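Local coordinates for chromosome replication initiation inhibitor protein (Agrobacterium tumefaciens, PDB 3FD3) that probably acts as a LysR-type, DNA-binding transcriptional regulator, of which this chain is the C-terminal substrate-binding (effector) part, at residues 97-107 / 126-137; 111-119 / 167-175. All blocks are in the same frame, centred on the assembly; numbering follows the deposited sequence. Where two conformers were deposited one is given.

Contact 1 (97-107 / 126-137)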
loop_
_atom_site.group_PDB
_atom_site.type_symbol
_atom_site.label_atom_id
_atom_site.label_comp_id
_atom_site.label_asym_id
_atom_site.label_seq_id
_atom_site.Cartn_x
_atom_site.Cartn_y
_atom_site.Cartn_z
ATOM N N LEU A 97 -10.946 -25.707 -0.583
ATOM C CA LEU A 97 -11.108 -24.265 -0.815
ATOM C C LEU A 97 -12.281 -23.683 -0.046
ATOM O O LEU A 97 -12.311 -22.492 0.251
ATOM C CB LEU A 97 -11.263 -23.973 -2.303
ATOM C CG LEU A 97 -9.968 -24.017 -3.109
ATOM C CD1 LEU A 97 -10.319 -24.175 -4.605
ATOM C CD2 LEU A 97 -9.083 -22.774 -2.824
ATOM N N ALA A 98 -13.235 -24.529 0.322
ATOM C CA ALA A 98 -14.361 -24.069 1.123
ATOM C C ALA A 98 -13.963 -23.823 2.565
ATOM O O ALA A 98 -14.738 -23.228 3.313
ATOM C CB ALA A 98 -15.531 -25.090 1.053
ATOM N N ARG A 99 -12.776 -24.296 2.956
ATOM C CA ARG A 99 -12.290 -24.178 4.326
ATOM C C ARG A 99 -10.995 -23.370 4.529
ATOM O O ARG A 99 -10.738 -22.951 5.647
ATOM C CB ARG A 99 -12.096 -25.575 4.913
ATOM C CG ARG A 99 -13.385 -26.375 4.936
ATOM C CD ARG A 99 -13.147 -27.753 5.476
ATOM N NE ARG A 99 -14.401 -28.432 5.788
ATOM C CZ ARG A 99 -15.102 -28.270 6.918
ATOM N NH1 ARG A 99 -14.703 -27.417 7.865
ATOM N NH2 ARG A 99 -16.227 -28.957 7.099
ATOM N N ALA A 100 -10.188 -23.173 3.488
ATOM C CA ALA A 100 -8.881 -22.530 3.614
ATOM C C ALA A 100 -9.069 -21.009 3.623
ATOM O O ALA A 100 -9.821 -20.501 2.793
ATOM C CB ALA A 100 -7.998 -22.917 2.445
ATOM N N PRO A 101 -8.380 -20.279 4.521
ATOM C CA PRO A 101 -8.541 -18.818 4.499
ATOM C C PRO A 101 -7.954 -18.176 3.247
ATOM O O PRO A 101 -6.751 -18.259 3.005
ATOM C CB PRO A 101 -7.756 -18.351 5.739
ATOM C CG PRO A 101 -7.745 -19.512 6.619
ATOM C CD PRO A 101 -7.663 -20.723 5.726
ATOM N N GLY A 102 -8.807 -17.514 2.478
ATOM C CA GLY A 102 -8.354 -16.715 1.361
ATOM C C GLY A 102 -7.966 -15.319 1.800
ATOM O O GLY A 102 -8.187 -14.901 2.966
ATOM N N LEU A 103 -7.443 -14.579 0.829
ATOM C CA LEU A 103 -7.245 -13.144 0.935
ATOM C C LEU A 103 -8.069 -12.473 -0.171
ATOM O O LEU A 103 -7.997 -12.883 -1.340
ATOM C CB LEU A 103 -5.777 -12.777 0.754
ATOM C CG LEU A 103 -4.794 -13.470 1.678
ATOM C CD1 LEU A 103 -3.336 -13.264 1.214
ATOM C CD2 LEU A 103 -4.996 -12.977 3.139
ATOM N N THR A 104 -8.837 -11.456 0.201
ATOM C CA THR A 104 -9.665 -10.694 -0.753
ATOM C C THR A 104 -9.426 -9.204 -0.503
ATOM O O THR A 104 -9.405 -8.753 0.634
ATOM C CB THR A 104 -11.159 -11.073 -0.638
ATOM O OG1 THR A 104 -11.310 -12.511 -0.694
ATOM C CG2 THR A 104 -11.987 -10.425 -1.790
ATOM N N PHE A 105 -9.223 -8.436 -1.563
ATOM C CA PHE A 105 -8.778 -7.050 -1.423
ATOM C C PHE A 105 -9.948 -6.208 -0.881
ATOM O O PHE A 105 -9.802 -5.486 0.097
ATOM C CB PHE A 105 -8.262 -6.555 -2.786
ATOM C CG PHE A 105 -7.520 -5.261 -2.747
ATOM C CD1 PHE A 105 -8.195 -4.063 -2.593
ATOM C CD2 PHE A 105 -6.144 -5.227 -2.916
ATOM C CE1 PHE A 105 -7.514 -2.849 -2.575
ATOM C CE2 PHE A 105 -5.461 -4.011 -2.903
ATOM C CZ PHE A 105 -6.122 -2.852 -2.738
ATOM N N ASN A 106 -11.108 -6.329 -1.509
ATOM C CA ASN A 106 -12.312 -5.659 -1.078
ATOM C C ASN A 106 -13.501 -6.336 -1.760
ATOM O O ASN A 106 -13.329 -7.365 -2.394
ATOM C CB ASN A 106 -12.265 -4.142 -1.338
ATOM C CG ASN A 106 -12.142 -3.800 -2.805
ATOM O OD1 ASN A 106 -12.559 -4.577 -3.682
ATOM N ND2 ASN A 106 -11.619 -2.601 -3.089
ATOM N N GLN A 107 -14.691 -5.781 -1.643
ATOM C CA GLN A 107 -15.877 -6.479 -2.144
ATOM C C GLN A 107 -15.960 -6.523 -3.668
ATOM O O GLN A 107 -16.740 -7.281 -4.214
ATOM C CB GLN A 107 -17.140 -5.871 -1.533
ATOM C CG GLN A 107 -17.185 -6.107 -0.025
ATOM C CD GLN A 107 -18.364 -5.475 0.661
ATOM O OE1 GLN A 107 -19.344 -6.154 0.981
ATOM N NE2 GLN A 107 -18.281 -4.164 0.906
ATOM N N TYR A 126 -15.364 -19.318 -0.746
ATOM C CA TYR A 126 -14.192 -19.487 0.125
ATOM C C TYR A 126 -14.262 -18.504 1.298
ATOM O O TYR A 126 -14.688 -17.366 1.115
ATOM C CB TYR A 126 -12.890 -19.316 -0.677
ATOM C CG TYR A 126 -12.645 -17.935 -1.215
ATOM C CD1 TYR A 126 -13.215 -17.513 -2.416
ATOM C CD2 TYR A 126 -11.824 -17.044 -0.533
ATOM C CE1 TYR A 126 -12.991 -16.224 -2.917
ATOM C CE2 TYR A 126 -11.604 -15.754 -1.008
ATOM C CZ TYR A 126 -12.191 -15.339 -2.203
ATOM O OH TYR A 126 -11.955 -14.050 -2.661
ATOM N N PRO A 127 -13.837 -18.936 2.499
ATOM C CA PRO A 127 -13.763 -17.997 3.619
ATOM C C PRO A 127 -12.565 -17.090 3.397
ATOM O O PRO A 127 -11.585 -17.495 2.777
ATOM C CB PRO A 127 -13.550 -18.910 4.832
ATOM C CG PRO A 127 -12.869 -20.096 4.303
ATOM C CD PRO A 127 -13.360 -20.276 2.890
ATOM N N THR A 128 -12.631 -15.857 3.865
ATOM C CA THR A 128 -11.558 -14.945 3.532
ATOM C C THR A 128 -11.254 -13.949 4.606
ATOM O O THR A 128 -12.132 -13.503 5.349
ATOM C CB THR A 128 -11.886 -14.179 2.203
ATOM O OG1 THR A 128 -10.695 -13.602 1.656
ATOM C CG2 THR A 128 -12.939 -13.082 2.436
ATOM N N HIS A 129 -9.990 -13.563 4.646
ATOM C CA HIS A 129 -9.610 -12.316 5.274
ATOM C C HIS A 129 -9.808 -11.196 4.249
ATOM O O HIS A 129 -9.734 -11.435 3.050
ATOM C CB HIS A 129 -8.130 -12.317 5.674
ATOM C CG HIS A 129 -7.704 -13.465 6.523
ATOM N ND1 HIS A 129 -8.031 -13.564 7.862
ATOM C CD2 HIS A 129 -6.903 -14.524 6.252
ATOM C CE1 HIS A 129 -7.471 -14.652 8.368
ATOM N NE2 HIS A 129 -6.800 -15.265 7.408
ATOM N N TRP A 130 -10.029 -9.975 4.722
ATOM C CA TRP A 130 -10.162 -8.816 3.836
ATOM C C TRP A 130 -8.990 -7.883 4.076
ATOM O O TRP A 130 -8.746 -7.454 5.213
ATOM C CB TRP A 130 -11.479 -8.102 4.088
ATOM C CG TRP A 130 -12.676 -9.001 3.941
ATOM C CD1 TRP A 130 -13.251 -9.787 4.902
ATOM C CD2 TRP A 130 -13.469 -9.175 2.754
ATOM N NE1 TRP A 130 -14.344 -10.445 4.380
ATOM C CE2 TRP A 130 -14.490 -10.094 3.064
ATOM C CE3 TRP A 130 -13.399 -8.651 1.460
ATOM C CZ2 TRP A 130 -15.443 -10.499 2.126
ATOM C CZ3 TRP A 130 -14.344 -9.052 0.528
ATOM C CH2 TRP A 130 -15.350 -9.966 0.864
ATOM N N LEU A 131 -8.260 -7.572 2.999
ATOM C CA LEU A 131 -6.971 -6.915 3.125
ATOM C C LEU A 131 -6.754 -6.009 1.904
ATOM O O LEU A 131 -6.246 -6.449 0.872
ATOM C CB LEU A 131 -5.899 -7.974 3.267
ATOM C CG LEU A 131 -4.482 -7.453 3.387
ATOM C CD1 LEU A 131 -4.366 -6.360 4.415
ATOM C CD2 LEU A 131 -3.572 -8.639 3.677
ATOM N N PRO A 132 -7.202 -4.764 1.999
ATOM C CA PRO A 132 -7.156 -3.859 0.842
ATOM C C PRO A 132 -5.770 -3.218 0.660
ATOM O O PRO A 132 -5.586 -1.982 0.795
ATOM C CB PRO A 132 -8.206 -2.826 1.198
ATOM C CG PRO A 132 -8.195 -2.762 2.659
ATOM C CD PRO A 132 -7.939 -4.164 3.126
ATOM N N SER A 133 -4.782 -4.049 0.378
ATOM C CA SER A 133 -3.382 -3.602 0.275
ATOM C C SER A 133 -2.605 -4.547 -0.605
ATOM O O SER A 133 -2.571 -5.744 -0.346
ATOM C CB SER A 133 -2.704 -3.607 1.661
ATOM O OG SER A 133 -1.320 -3.269 1.535
ATOM N N THR A 134 -1.972 -4.019 -1.654
ATOM C CA THR A 134 -1.161 -4.878 -2.543
ATOM C C THR A 134 0.038 -5.478 -1.796
ATOM O O THR A 134 0.319 -6.705 -1.863
ATOM C CB THR A 134 -0.661 -4.051 -3.746
ATOM O OG1 THR A 134 -1.803 -3.549 -4.451
ATOM C CG2 THR A 134 0.267 -4.879 -4.685
ATOM N N ASP A 135 0.768 -4.605 -1.115
ATOM C CA ASP A 135 1.944 -5.039 -0.366
ATOM C C ASP A 135 1.515 -5.928 0.812
ATOM O O ASP A 135 2.178 -6.926 1.130
ATOM C CB ASP A 135 2.787 -3.840 0.077
ATOM C CG ASP A 135 1.939 -2.646 0.587
ATOM O OD1 ASP A 135 1.080 -2.047 -0.173
ATOM O OD2 ASP A 135 2.169 -2.292 1.766
ATOM N N GLY A 136 0.399 -5.580 1.443
ATOM C CA GLY A 136 -0.155 -6.393 2.534
ATOM C C GLY A 136 -0.497 -7.800 2.077
ATOM O O GLY A 136 -0.225 -8.782 2.794
ATOM N N PHE A 137 -1.087 -7.916 0.895
ATOM C CA PHE A 137 -1.404 -9.240 0.314
ATOM C C PHE A 137 -0.147 -10.122 0.269
ATOM O O PHE A 137 -0.190 -11.286 0.645
ATOM C CB PHE A 137 -1.936 -9.132 -1.129
ATOM C CG PHE A 137 -3.368 -9.544 -1.317
ATOM C CD1 PHE A 137 -4.395 -8.858 -0.713
ATOM C CD2 PHE A 137 -3.687 -10.570 -2.206
ATOM C CE1 PHE A 137 -5.735 -9.219 -0.930
ATOM C CE2 PHE A 137 -5.007 -10.932 -2.415
ATOM C CZ PHE A 137 -6.042 -10.225 -1.785
#
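Thr104 OG1 meets two hydroxyls, Tyr126 OH at 2.6 Å and Thr128 OG1 at 2.7 Å. It comes to the tyrosine ring at its edge, near the ring plane, and the Thr104 side chain crosses that of Thr128 at about a right angle. Thr128 OG1, turned anti to its backbone N (chi1 -162°), gives its proton to its neighbour's carbonyl, His129 O. That oxygen also takes Thr104 N, so two donors grip it. The cluster lies on the face that carries Thr104, Thr128 and Trp130, while four backbone bonds zip the parallel pair of strands 102-104 and 128-130 together, from Gly102 N to Pro127 O (2.8 Å) through to Leu131 N to Thr104 O (2.9 Å). Gly102 lets the Tyr126 ring lie close, with CD2 4.0 Å from its CA. On this face the Thr104 methyl runs alongside the indole, CG2 to Trp130 CZ3 3.6 Å. On the other face Leu103 CB sits over the Phe137 ring in a CH-pi contact. Beyond the strands Pro132 CA stands over the centre of the Phe105 ring, 3.6 Å from the centroid, another CH-pi contact, and Ser133 N lies over the same face nearer the rim. Ser133 then N-caps the helix that follows, accepting from Gly136 N. At the dimer interface His129 ND1 bonds to Val32 N, on strand 31-36 of the second subunit. The strands belong to a beta-alpha-beta unit whose helix 111-120 packs on Tyr126 and Phe137, and helix 81-87 covers Ala100 and Pro101.

Contact 2 (111-119 / 167-175)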
loop_
_atom_site.group_PDB
_atom_site.type_symbol
_atom_site.label_atom_id
_atom_site.label_comp_id
_atom_site.label_asym_id
_atom_site.label_seq_id
_atom_site.Cartn_x
_atom_site.Cartn_y
_atom_site.Cartn_z
ATOM N N LEU A 111 -10.707 -11.567 -8.304
ATOM C CA LEU A 111 -9.576 -12.377 -8.788
ATOM C C LEU A 111 -9.489 -13.795 -8.206
ATOM O O LEU A 111 -9.183 -14.750 -8.921
ATOM C CB LEU A 111 -8.238 -11.639 -8.589
ATOM C CG LEU A 111 -8.075 -10.276 -9.268
ATOM C CD1 LEU A 111 -6.588 -9.864 -9.221
ATOM C CD2 LEU A 111 -8.620 -10.230 -10.702
ATOM N N GLN A 112 -9.740 -13.951 -6.915
ATOM C CA GLN A 112 -9.679 -15.278 -6.322
ATOM C C GLN A 112 -10.825 -16.123 -6.882
ATOM O O GLN A 112 -10.627 -17.285 -7.214
ATOM C CB GLN A 112 -9.812 -15.222 -4.805
ATOM C CG GLN A 112 -8.554 -14.733 -4.095
ATOM C CD GLN A 112 -8.226 -13.274 -4.348
ATOM O OE1 GLN A 112 -7.073 -12.930 -4.597
ATOM N NE2 GLN A 112 -9.227 -12.404 -4.228
ATOM N N ALA A 113 -12.008 -15.524 -6.978
ATOM C CA ALA A 113 -13.196 -16.218 -7.500
ATOM C C ALA A 113 -12.962 -16.660 -8.943
ATOM O O ALA A 113 -13.276 -17.793 -9.339
ATOM C CB ALA A 113 -14.433 -15.317 -7.414
ATOM N N SER A 114 -12.402 -15.757 -9.732
ATOM C CA SER A 114 -12.097 -16.034 -11.123
ATOM C C SER A 114 -11.056 -17.157 -11.251
ATOM O O SER A 114 -11.224 -18.075 -12.046
ATOM C CB SER A 114 -11.577 -14.769 -11.807
ATOM O OG SER A 114 -11.371 -15.067 -13.165
ATOM N N TRP A 115 -10.000 -17.078 -10.453
ATOM C CA TRP A 115 -8.961 -18.105 -10.443
ATOM C C TRP A 115 -9.547 -19.473 -10.104
ATOM O O TRP A 115 -9.281 -20.451 -10.793
ATOM C CB TRP A 115 -7.819 -17.747 -9.471
ATOM C CG TRP A 115 -6.780 -18.808 -9.452
ATOM C CD1 TRP A 115 -5.744 -18.956 -10.336
ATOM C CD2 TRP A 115 -6.706 -19.907 -8.561
ATOM N NE1 TRP A 115 -5.021 -20.081 -10.039
ATOM C CE2 TRP A 115 -5.593 -20.686 -8.949
ATOM C CE3 TRP A 115 -7.483 -20.332 -7.469
ATOM C CZ2 TRP A 115 -5.228 -21.851 -8.281
ATOM C CZ3 TRP A 115 -7.118 -21.485 -6.811
ATOM C CH2 TRP A 115 -6.012 -22.245 -7.234
ATOM N N ILE A 116 -10.378 -19.539 -9.067
ATOM C CA ILE A 116 -11.026 -20.813 -8.710
ATOM C C ILE A 116 -11.850 -21.386 -9.871
ATOM O O ILE A 116 -11.735 -22.570 -10.204
ATOM C CB ILE A 116 -11.942 -20.666 -7.492
ATOM C CG1 ILE A 116 -11.104 -20.349 -6.237
ATOM C CG2 ILE A 116 -12.744 -21.957 -7.286
ATOM C CD1 ILE A 116 -11.920 -19.833 -5.045
ATOM N N ARG A 117 -12.684 -20.528 -10.452
ATOM C CA ARG A 117 -13.567 -20.876 -11.559
ATOM C C ARG A 117 -12.753 -21.519 -12.681
ATOM O O ARG A 117 -13.103 -22.592 -13.191
ATOM C CB ARG A 117 -14.259 -19.588 -12.025
ATOM C CG ARG A 117 -15.325 -19.723 -13.065
ATOM C CD ARG A 117 -16.325 -18.555 -12.985
ATOM N NE ARG A 117 -15.718 -17.223 -12.980
ATOM C CZ ARG A 117 -15.875 -16.325 -12.009
ATOM N NH1 ARG A 117 -16.608 -16.601 -10.940
ATOM N NH2 ARG A 117 -15.296 -15.142 -12.105
ATOM N N THR A 118 -11.645 -20.871 -13.021
ATOM C CA THR A 118 -10.731 -21.330 -14.064
ATOM C C THR A 118 -9.929 -22.586 -13.724
ATOM O O THR A 118 -9.762 -23.466 -14.569
ATOM C CB THR A 118 -9.727 -20.237 -14.428
ATOM O OG1 THR A 118 -10.439 -19.159 -15.033
ATOM C CG2 THR A 118 -8.692 -20.785 -15.428
ATOM N N ALA A 119 -9.413 -22.645 -12.509
ATOM C CA ALA A 119 -8.532 -23.719 -12.074
ATOM C C ALA A 119 -9.287 -25.008 -11.811
ATOM O O ALA A 119 -8.804 -26.081 -12.161
ATOM C CB ALA A 119 -7.741 -23.293 -10.805
ATOM N N LEU A 167 -0.575 -22.372 -5.804
ATOM C CA LEU A 167 -1.576 -23.404 -5.484
ATOM C C LEU A 167 -1.678 -24.456 -6.569
ATOM O O LEU A 167 -1.764 -25.665 -6.272
ATOM C CB LEU A 167 -2.942 -22.788 -5.226
ATOM C CG LEU A 167 -3.179 -22.275 -3.794
ATOM C CD1 LEU A 167 -2.212 -21.150 -3.366
ATOM C CD2 LEU A 167 -4.592 -21.814 -3.641
HETATM N N MSE A 168 -1.678 -24.003 -7.818
HETATM C CA MSE A 168 -1.735 -24.890 -8.962
HETATM C C MSE A 168 -0.807 -24.302 -10.011
HETATM O O MSE A 168 -1.178 -23.356 -10.701
HETATM C CB MSE A 168 -3.166 -24.996 -9.488
HETATM C CG MSE A 168 -3.363 -26.068 -10.532
HETATM SE SE MSE A 168 -5.222 -26.659 -10.638
HETATM C CE MSE A 168 -5.365 -27.348 -8.816
ATOM N N PRO A 169 0.424 -24.828 -10.100
ATOM C CA PRO A 169 1.371 -24.329 -11.093
ATOM C C PRO A 169 0.758 -24.209 -12.481
ATOM O O PRO A 169 0.002 -25.087 -12.901
ATOM C CB PRO A 169 2.482 -25.378 -11.067
ATOM C CG PRO A 169 2.464 -25.900 -9.690
ATOM C CD PRO A 169 1.015 -25.898 -9.276
ATOM N N GLY A 170 1.049 -23.115 -13.174
ATOM C CA GLY A 170 0.638 -22.981 -14.550
ATOM C C GLY A 170 -0.791 -22.511 -14.669
ATOM O O GLY A 170 -1.419 -22.754 -15.684
ATOM N N THR A 171 -1.296 -21.804 -13.651
ATOM C CA THR A 171 -2.665 -21.278 -13.697
ATOM C C THR A 171 -2.699 -19.758 -13.450
ATOM O O THR A 171 -3.448 -19.280 -12.588
ATOM C CB THR A 171 -3.578 -21.988 -12.683
ATOM O OG1 THR A 171 -3.053 -21.819 -11.360
ATOM C CG2 THR A 171 -3.697 -23.478 -13.041
ATOM N N PRO A 172 -1.912 -18.996 -14.229
ATOM C CA PRO A 172 -1.921 -17.552 -13.997
ATOM C C PRO A 172 -3.238 -16.909 -14.388
ATOM O O PRO A 172 -4.018 -17.474 -15.184
ATOM C CB PRO A 172 -0.794 -17.040 -14.901
ATOM C CG PRO A 172 -0.698 -18.039 -15.981
ATOM C CD PRO A 172 -0.994 -19.365 -15.319
ATOM N N LEU A 173 -3.473 -15.722 -13.843
ATOM C CA LEU A 173 -4.629 -14.900 -14.164
ATOM C C LEU A 173 -4.079 -13.606 -14.740
ATOM O O LEU A 173 -3.314 -12.894 -14.068
ATOM C CB LEU A 173 -5.433 -14.622 -12.894
ATOM C CG LEU A 173 -6.838 -14.041 -13.017
ATOM C CD1 LEU A 173 -7.704 -14.438 -11.800
ATOM C CD2 LEU A 173 -6.777 -12.526 -13.158
ATOM N N ASP A 174 -4.454 -13.317 -15.976
ATOM C CA ASP A 174 -3.927 -12.160 -16.701
ATOM C C ASP A 174 -4.962 -11.057 -16.832
ATOM O O ASP A 174 -6.071 -11.292 -17.327
ATOM C CB ASP A 174 -3.520 -12.611 -18.097
ATOM C CG ASP A 174 -2.316 -13.519 -18.093
ATOM O OD1 ASP A 174 -1.582 -13.583 -17.090
ATOM O OD2 ASP A 174 -2.094 -14.181 -19.121
ATOM N N ILE A 175 -4.568 -9.843 -16.461
ATOM C CA ILE A 175 -5.422 -8.678 -16.546
ATOM C C ILE A 175 -4.764 -7.649 -17.478
ATOM O O ILE A 175 -3.723 -7.063 -17.153
ATOM C CB ILE A 175 -5.636 -8.039 -15.164
ATOM C CG1 ILE A 175 -6.278 -9.043 -14.189
ATOM C CG2 ILE A 175 -6.485 -6.783 -15.293
ATOM C CD1 ILE A 175 -7.648 -9.530 -14.564
#
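Trp115 CG lies anti to its backbone N (chi1 179°), which swings the indole out from the helix toward Thr171, whose hydroxyl is held between its own N and carbonyl carbon (chi1 59°). In this alpha/beta LysR substrate-binding domain, of the periplasmic-binding-protein type, the pairing packs helix 111-120 against the long strand 165-181 and the loop that interrupts it. Trp115 NE1 donates to Thr171 OG1 at 2.9 Å, with the hydroxyl in the ring plane and the bond moderately bent at 154°; a second, weak branch goes to Thr171 O. The hydroxyl in turn donates to Met168 O, in the carbonyl plane, at an unusually short 2.5 Å. Leu167 CB packs obliquely at Trp115 CH2, 3.7 Å away, while the selenomethionine at Met168 touches the ring edge through CB and, in one of its two conformers, approaches Ala119 with its selenium. Toward the start of the helix the contact is carried mainly by aliphatic side chains. Leu149 and Tyr75 of neighbouring strands close over Leu111. In one of the two conformers of Leu173, its side chain crosses that of Leu111 at about a right angle, CD2 to CD2, and its CD1 lies against the helix backbone, 3.3 Å from Leu111 O.

The two contacts share one element: helix 111-120 connects strands 102-104 and 128-130 of contact 1 and itself supplies one half of contact 2, so their segments alternate along the chain and their centres lie 14 Å apart. Gln112 and Ile116, on the side of the helix turned from 167-175, join them. The Gln112 side chain packs on Leu103 O, Ile116 CD1 lies 3.7 Å from Tyr126 CD1, and Asp109 OD2 bonds both Phe105 N and Gln112 NE2. A bound calcium ion is merely nearby, about 3 Å from the Phe137 side chain and about 4 Å from that of Leu111. Leu149, a calcium site in a structure of this protein though without that ion in this chain, sits near Trp115 and Phe137.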